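Local atomic coordinates of orotidine 5'-phosphate decarboxylase (PDB entry 4DBD), a protein that probably catalyses the decarboxylation of orotidine 5'-monophosphate to uridine 5'-monophosphate, the last step of de novo UMP biosynthesis, as a homodimeric TIM barrel. Residues A84-G89 and D125-V130; V113-G118 and G142-D147; K158-S163 and G180-I185. One frame throughout, in Å; residues are numbered along the deposited sequence. Where two conformers were deposited one is given.

Interaction 1 of 3, residues A84-G89 and D125-V130; sequences AHSFIG and DYIKNV
Ser86, Phe87 and Gly89 rest on Tyr126, Ile127 and Val130, one side of helix 124-134, where the chain leaves strand 81-85 of the TIM barrel through a type I beta turn, Ser86 to Gly89. Much of the contact is van der Waals packing. CB of Ser86 sits against the Ile127 branches, 3.7 Å from CG2, the methyl that lies anti to the Ile127 backbone N. The Phe87 side chain comes no nearer to Ile127 than CB, 4.5 Å from CD1, and its CB points away from the helix. Val130 approaches the turn through both methyls: CG1 is 3.5 Å from Ser86 O, the carbonyl that also accepts the turn's closing bond from Gly89 N, and CG2 is 4.2 Å from Gly89 CA.

No direct hydrogen bond joins the two segments. Ser86 OG is bonded to Val111 O on the neighbouring strand. The polar link is a water between Phe87 O and Tyr126 OH, 2.6 Å from each, which donates to the carbonyl. Tyr126 CG lies anti to the backbone N (chi1 -179°), and the end of the side chain comes nearer the turn than its CB direction suggests. At Gly89, the N-cap of helix 90-103, a CB would clash with the phenol hydroxyl, and the backbone angles alone already disfavour one. Tyr126 OH lies 3.5 Å from Gly89 CA, while Tyr126 CE2 brings the ring edge to 3.8 Å from Phe87 O.

Interaction 2 of 3, residues V113-G118 and G142-D147; sequences VMSHEG and GGTKLD
Ser115 packs against Gly142 where two loops of the TIM barrel meet, one following strand 107-113 and the other leading from strand 138-141 into helix 146-155. Ser115 is a predicted substrate-binding residue, and its side chain lies near Gln169, another of that set.

The tight part is at the glycine. Ser115 OG stands 3.2 Å from Gly142 CA, on the side where a CB would clash with it, and Gly142 N donates to Val113 O at 2.9 Å. Next to this, Val113 CG1 presses on Lys145 CG at 3.7 Å. The Lys145 chain bends at chi2 and again at chi4, the torsion that places NZ; CG and CE pass close to Met114 O, and NZ bonds Met114 O at 2.9 Å, nearly along the C=O axis.

Toward the more exposed side the contact thins. His116 gives little to it; its NE2 bonds Ile88 O of the second subunit. Thr144 borders this side: OG1, held between its backbone N and carbonyl carbon (chi1 51°), reaches across to the Ser115 carbonyl. The bond from Thr144 OG1 to Ser115 O is 3.0 Å long and lies in the carbonyl plane, on a lone pair.

Interaction 3 of 3, residues K158-S163 and G180-I185; sequences KMTIVS and GADYEI
Asp182 reaches across to Ile161 at the start of a parallel pairing between strands 160-163 and 183-186, the last two of the barrel, joined through helix 175-179 in a beta-alpha-beta unit. With CG anti to the carbonyl carbon, beside the backbone N (chi1 -67°), its carboxylate fills the notch beside Thr160 and Ile161: OD2 uses its anti lone pair to take Ile161 N at 2.8 Å, nearly straight at 169°. Ile161 O in turn accepts from two donors, Asp182 N (2.8 Å) and Tyr183 N (3.3 Å).

Ala181 CB is a small bump set against both Ile161 CG2 and Ser163 OG, 3.3 Å from the latter, which is hydrogen-bonded to Val141 O. Val162 and Tyr183 share a face of the sheet. Ile185 CD1 settles on Val162, 3.9 Å from CB, and the methyl CG2 of Thr160 meets the Tyr183 ring at its edge, 3.9 Å from CE2. Further along, Ser163 N bonds Tyr183 O, and Ile185 N donates to Ser163 O.

An alanine in place of Asp182 would probably leave Ile161 N without its acceptor and Arg153, which forms a salt bridge with OD2, without that counter-charge. One carboxylate oxygen thus serves both a backbone N-H and the Arg153 guanidinium, which probably stabilises its charge.

The three contacts lie around one barrel. Interactions 1 and 2 have centres about 16 Å apart and their segments alternate along the chain; they touch where His85 CE1 lies 3.7 Å from Met114 SD, and both reach the second subunit. Interaction 3 lies about 13 Å from interaction 2, centre to centre, and meets it at Gly143 CA and Ser163 CB, 4.2 Å apart, helix 146-155 leading on into strand 160-163. Interactions 1 and 3 do not touch. All three approach the predicted active site: the side chains of Met114 and Phe87 are about 4 and 7 Å from that of Lys61, the probable proton donor, and the side chain of Ile185 is about 4 Å from that of Lys30, predicted to bind substrate.

Interaction 1 of 3, residues A84-G89 and D125-V130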
# COMPACT_ATOMS: atom_id res chain seq x y z
N ALA A 84 2.42 8.27 -1.27
CA ALA A 84 1.20 7.80 -0.61
C ALA A 84 0.01 8.06 -1.50
O ALA A 84 0.06 8.92 -2.38
CB ALA A 84 1.00 8.52 0.73
N HIS A 85 -1.07 7.32 -1.28
CA HIS A 85 -2.32 7.53 -2.03
C HIS A 85 -3.10 8.71 -1.49
O HIS A 85 -3.24 8.85 -0.28
CB HIS A 85 -3.20 6.29 -1.98
CG HIS A 85 -2.95 5.32 -3.09
ND1 HIS A 85 -3.33 5.57 -4.39
CD2 HIS A 85 -2.34 4.11 -3.09
CE1 HIS A 85 -2.97 4.55 -5.15
NE2 HIS A 85 -2.36 3.65 -4.39
N SER A 86 -3.62 9.55 -2.38
CA SER A 86 -4.52 10.62 -1.97
C SER A 86 -5.85 10.10 -1.46
O SER A 86 -6.44 10.69 -0.54
CB SER A 86 -4.83 11.56 -3.16
OG SER A 86 -3.66 12.20 -3.63
N PHE A 87 -6.34 9.00 -2.03
CA PHE A 87 -7.73 8.59 -1.77
C PHE A 87 -8.02 8.24 -0.31
O PHE A 87 -9.18 8.23 0.12
CB PHE A 87 -8.19 7.46 -2.73
CG PHE A 87 -7.65 6.10 -2.38
CD1 PHE A 87 -8.28 5.31 -1.43
CD2 PHE A 87 -6.54 5.59 -3.03
CE1 PHE A 87 -7.79 4.04 -1.11
CE2 PHE A 87 -6.05 4.33 -2.73
CZ PHE A 87 -6.67 3.56 -1.77
N ILE A 88 -6.97 7.98 0.46
CA ILE A 88 -7.15 7.66 1.88
C ILE A 88 -7.58 8.85 2.73
O ILE A 88 -8.08 8.67 3.85
CB ILE A 88 -5.89 7.03 2.49
CG1 ILE A 88 -4.72 8.02 2.45
CG2 ILE A 88 -5.52 5.74 1.76
CD1 ILE A 88 -3.41 7.36 2.85
N GLY A 89 -7.37 10.05 2.22
CA GLY A 89 -7.89 11.23 2.89
C GLY A 89 -6.95 11.81 3.93
O GLY A 89 -5.84 11.31 4.16
N ASP A 125 -12.22 15.43 -7.99
CA ASP A 125 -12.47 16.61 -7.16
C ASP A 125 -12.06 16.34 -5.72
O ASP A 125 -11.37 17.16 -5.10
CB ASP A 125 -13.95 17.03 -7.21
CG ASP A 125 -14.34 17.65 -8.54
OD1 ASP A 125 -13.57 18.49 -9.05
OD2 ASP A 125 -15.41 17.29 -9.08
N TYR A 126 -12.48 15.20 -5.19
CA TYR A 126 -12.05 14.79 -3.86
C TYR A 126 -10.52 14.71 -3.76
O TYR A 126 -9.91 15.25 -2.84
CB TYR A 126 -12.65 13.44 -3.50
CG TYR A 126 -12.24 12.98 -2.12
CD1 TYR A 126 -12.65 13.68 -0.99
CD2 TYR A 126 -11.45 11.85 -1.94
CE1 TYR A 126 -12.29 13.28 0.28
CE2 TYR A 126 -11.08 11.44 -0.67
CZ TYR A 126 -11.50 12.16 0.44
OH TYR A 126 -11.14 11.75 1.70
N ILE A 127 -9.90 14.01 -4.70
CA ILE A 127 -8.46 13.83 -4.67
C ILE A 127 -7.74 15.18 -4.78
O ILE A 127 -6.80 15.45 -4.05
CB ILE A 127 -7.99 12.79 -5.74
CG1 ILE A 127 -8.17 11.37 -5.16
CG2 ILE A 127 -6.54 13.02 -6.10
CD1 ILE A 127 -8.23 10.27 -6.21
N LYS A 128 -8.20 16.04 -5.68
CA LYS A 128 -7.61 17.38 -5.78
C LYS A 128 -7.72 18.15 -4.47
O LYS A 128 -6.77 18.83 -4.06
CB LYS A 128 -8.24 18.16 -6.95
CG LYS A 128 -7.78 17.65 -8.29
CD LYS A 128 -8.33 18.46 -9.46
CE LYS A 128 -7.87 17.88 -10.79
NZ LYS A 128 -8.18 18.79 -11.94
N ASN A 129 -8.87 18.06 -3.82
CA ASN A 129 -9.03 18.68 -2.50
C ASN A 129 -8.07 18.13 -1.46
O ASN A 129 -7.50 18.88 -0.67
CB ASN A 129 -10.47 18.54 -2.02
CG ASN A 129 -11.41 19.44 -2.76
OD1 ASN A 129 -10.97 20.38 -3.43
ND2 ASN A 129 -12.71 19.16 -2.67
N VAL A 130 -7.92 16.82 -1.42
CA VAL A 130 -6.93 16.22 -0.53
C VAL A 130 -5.56 16.80 -0.82
O VAL A 130 -4.81 17.18 0.09
CB VAL A 130 -6.92 14.69 -0.66
CG1 VAL A 130 -5.75 14.11 0.10
CG2 VAL A 130 -8.23 14.11 -0.16
O HOH W 1 -10.82 9.23 1.94

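Interaction 2 of 3, residues V113-G118 and G142-D147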
# COMPACT_ATOMS: atom_id res chain seq x y z
N VAL A 113 -3.68 10.20 -10.15
CA VAL A 113 -4.28 9.39 -11.21
C VAL A 113 -3.37 8.21 -11.53
O VAL A 113 -2.17 8.37 -11.71
CB VAL A 113 -4.48 10.21 -12.50
CG1 VAL A 113 -5.27 9.39 -13.53
CG2 VAL A 113 -5.18 11.52 -12.19
N MET A 114 -3.94 7.02 -11.60
CA MET A 114 -3.15 5.86 -12.05
C MET A 114 -3.38 5.53 -13.52
O MET A 114 -4.32 6.04 -14.14
CB MET A 114 -3.38 4.65 -11.15
CG MET A 114 -3.07 4.96 -9.70
SD MET A 114 -2.86 3.47 -8.72
CE MET A 114 -1.48 2.70 -9.59
N SER A 115 -2.51 4.68 -14.06
CA SER A 115 -2.48 4.42 -15.50
C SER A 115 -3.35 3.26 -15.98
O SER A 115 -3.59 3.11 -17.18
CB SER A 115 -1.04 4.17 -15.95
OG SER A 115 -0.20 5.27 -15.68
N HIS A 116 -3.80 2.40 -15.07
CA HIS A 116 -4.61 1.26 -15.51
C HIS A 116 -6.05 1.70 -15.80
O HIS A 116 -6.54 2.70 -15.26
CB HIS A 116 -4.57 0.13 -14.48
CG HIS A 116 -5.08 0.52 -13.13
ND1 HIS A 116 -4.40 1.38 -12.31
CD2 HIS A 116 -6.22 0.20 -12.48
CE1 HIS A 116 -5.09 1.57 -11.20
NE2 HIS A 116 -6.20 0.86 -11.28
N GLU A 117 -6.72 0.94 -16.66
CA GLU A 117 -8.08 1.30 -17.07
C GLU A 117 -9.06 1.31 -15.91
O GLU A 117 -10.03 2.07 -15.93
CB GLU A 117 -8.57 0.35 -18.17
CG GLU A 117 -8.09 0.71 -19.56
CD GLU A 117 -8.51 -0.31 -20.60
OE1 GLU A 117 -7.64 -0.75 -21.37
OE2 GLU A 117 -9.71 -0.66 -20.65
N GLY A 118 -8.80 0.48 -14.91
CA GLY A 118 -9.70 0.32 -13.78
C GLY A 118 -9.68 1.50 -12.82
O GLY A 118 -10.54 1.59 -11.95
N GLY A 142 -0.65 9.45 -13.88
CA GLY A 142 -0.36 8.40 -14.85
C GLY A 142 0.03 8.85 -16.24
O GLY A 142 -0.57 9.77 -16.81
N GLY A 143 1.04 8.18 -16.81
CA GLY A 143 1.57 8.54 -18.12
C GLY A 143 0.70 8.13 -19.30
O GLY A 143 0.88 8.63 -20.41
N THR A 144 -0.25 7.22 -19.06
CA THR A 144 -1.25 6.88 -20.07
C THR A 144 -2.35 7.93 -20.07
O THR A 144 -3.18 7.97 -20.97
CB THR A 144 -1.93 5.56 -19.73
OG1 THR A 144 -2.38 5.61 -18.37
CG2 THR A 144 -0.98 4.39 -19.91
N LYS A 145 -2.35 8.76 -19.03
CA LYS A 145 -3.44 9.70 -18.80
C LYS A 145 -2.98 11.13 -19.10
O LYS A 145 -2.90 11.97 -18.19
CB LYS A 145 -3.93 9.58 -17.35
CG LYS A 145 -4.23 8.14 -16.90
CD LYS A 145 -5.38 7.52 -17.70
CE LYS A 145 -5.86 6.19 -17.10
NZ LYS A 145 -6.62 6.35 -15.81
N LEU A 146 -2.68 11.39 -20.37
CA LEU A 146 -2.08 12.66 -20.78
C LEU A 146 -2.97 13.87 -20.49
O LEU A 146 -2.47 14.89 -20.03
CB LEU A 146 -1.66 12.65 -22.25
CG LEU A 146 -0.62 11.62 -22.70
CD1 LEU A 146 -0.14 11.94 -24.10
CD2 LEU A 146 0.57 11.56 -21.74
N ASP A 147 -4.26 13.78 -20.79
CA ASP A 147 -5.18 14.88 -20.51
C ASP A 147 -5.09 15.28 -19.05
O ASP A 147 -5.07 16.47 -18.71
CB ASP A 147 -6.63 14.48 -20.83
CG ASP A 147 -6.90 14.41 -22.32
OD1 ASP A 147 -6.02 13.92 -23.05
OD2 ASP A 147 -7.99 14.86 -22.75

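Interaction 3 of 3, residues K158-S163 and G180-I185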
# COMPACT_ATOMS: atom_id res chain seq x y z
N LYS A 158 3.00 24.74 -9.34
CA LYS A 158 4.29 24.66 -8.65
C LYS A 158 4.69 23.25 -8.20
O LYS A 158 5.84 23.01 -7.82
CB LYS A 158 4.30 25.59 -7.43
CG LYS A 158 4.43 27.07 -7.76
CD LYS A 158 4.70 27.88 -6.51
CE LYS A 158 4.84 29.36 -6.82
NZ LYS A 158 3.59 29.91 -7.42
N MET A 159 3.74 22.32 -8.26
CA MET A 159 3.96 20.95 -7.81
C MET A 159 4.91 20.20 -8.74
O MET A 159 4.90 20.42 -9.95
CB MET A 159 2.62 20.23 -7.83
CG MET A 159 2.61 18.96 -7.04
SD MET A 159 2.33 19.39 -5.33
CE MET A 159 0.64 19.93 -5.41
N THR A 160 5.74 19.31 -8.17
CA THR A 160 6.45 18.34 -9.00
C THR A 160 5.47 17.26 -9.47
O THR A 160 4.79 16.64 -8.66
CB THR A 160 7.62 17.67 -8.25
OG1 THR A 160 8.53 18.69 -7.80
CG2 THR A 160 8.38 16.69 -9.15
N ILE A 161 5.40 17.05 -10.77
CA ILE A 161 4.53 16.03 -11.33
C ILE A 161 5.39 14.90 -11.87
O ILE A 161 6.29 15.13 -12.66
CB ILE A 161 3.59 16.62 -12.42
CG1 ILE A 161 2.69 17.68 -11.79
CG2 ILE A 161 2.78 15.52 -13.11
CD1 ILE A 161 1.58 18.22 -12.70
N VAL A 162 5.12 13.68 -11.41
CA VAL A 162 5.86 12.50 -11.84
C VAL A 162 4.87 11.53 -12.47
O VAL A 162 3.73 11.40 -12.00
CB VAL A 162 6.63 11.84 -10.68
CG1 VAL A 162 7.70 12.79 -10.15
CG2 VAL A 162 5.67 11.40 -9.58
N SER A 163 5.30 10.90 -13.56
CA SER A 163 4.37 10.13 -14.38
C SER A 163 4.91 8.77 -14.76
O SER A 163 5.82 8.67 -15.58
CB SER A 163 4.03 10.90 -15.66
OG SER A 163 3.32 12.08 -15.37
N GLY A 180 3.20 18.00 -19.57
CA GLY A 180 3.33 18.87 -18.41
C GLY A 180 3.98 18.23 -17.19
O GLY A 180 4.14 18.89 -16.16
N ALA A 181 4.36 16.96 -17.30
CA ALA A 181 5.03 16.28 -16.19
C ALA A 181 6.48 16.76 -16.06
O ALA A 181 7.10 17.18 -17.04
CB ALA A 181 4.97 14.77 -16.38
N ASP A 182 7.02 16.68 -14.86
CA ASP A 182 8.42 17.00 -14.65
C ASP A 182 9.34 15.82 -14.97
O ASP A 182 10.36 15.98 -15.63
CB ASP A 182 8.65 17.48 -13.22
CG ASP A 182 7.97 18.80 -12.95
OD1 ASP A 182 8.45 19.82 -13.48
OD2 ASP A 182 6.94 18.81 -12.23
N TYR A 183 8.96 14.65 -14.50
CA TYR A 183 9.75 13.45 -14.64
C TYR A 183 8.89 12.28 -15.07
O TYR A 183 7.70 12.22 -14.74
CB TYR A 183 10.45 13.13 -13.31
CG TYR A 183 11.27 14.30 -12.84
CD1 TYR A 183 12.50 14.59 -13.42
CD2 TYR A 183 10.81 15.11 -11.82
CE1 TYR A 183 13.25 15.67 -12.98
CE2 TYR A 183 11.54 16.19 -11.38
CZ TYR A 183 12.76 16.47 -11.96
OH TYR A 183 13.48 17.56 -11.51
N GLU A 184 9.49 11.36 -15.82
CA GLU A 184 8.83 10.11 -16.19
C GLU A 184 9.40 8.93 -15.43
O GLU A 184 10.63 8.74 -15.35
CB GLU A 184 8.90 9.88 -17.71
CG GLU A 184 7.81 10.63 -18.44
CD GLU A 184 7.92 10.55 -19.96
OE1 GLU A 184 8.42 9.54 -20.51
OE2 GLU A 184 7.49 11.52 -20.61
N ILE A 185 8.50 8.14 -14.85
CA ILE A 185 8.88 6.95 -14.12
C ILE A 185 8.85 5.76 -15.06
O ILE A 185 7.81 5.46 -15.66
CB ILE A 185 7.92 6.70 -12.97
CG1 ILE A 185 8.05 7.83 -11.95
CG2 ILE A 185 8.20 5.33 -12.33
CD1 ILE A 185 6.88 7.97 -11.01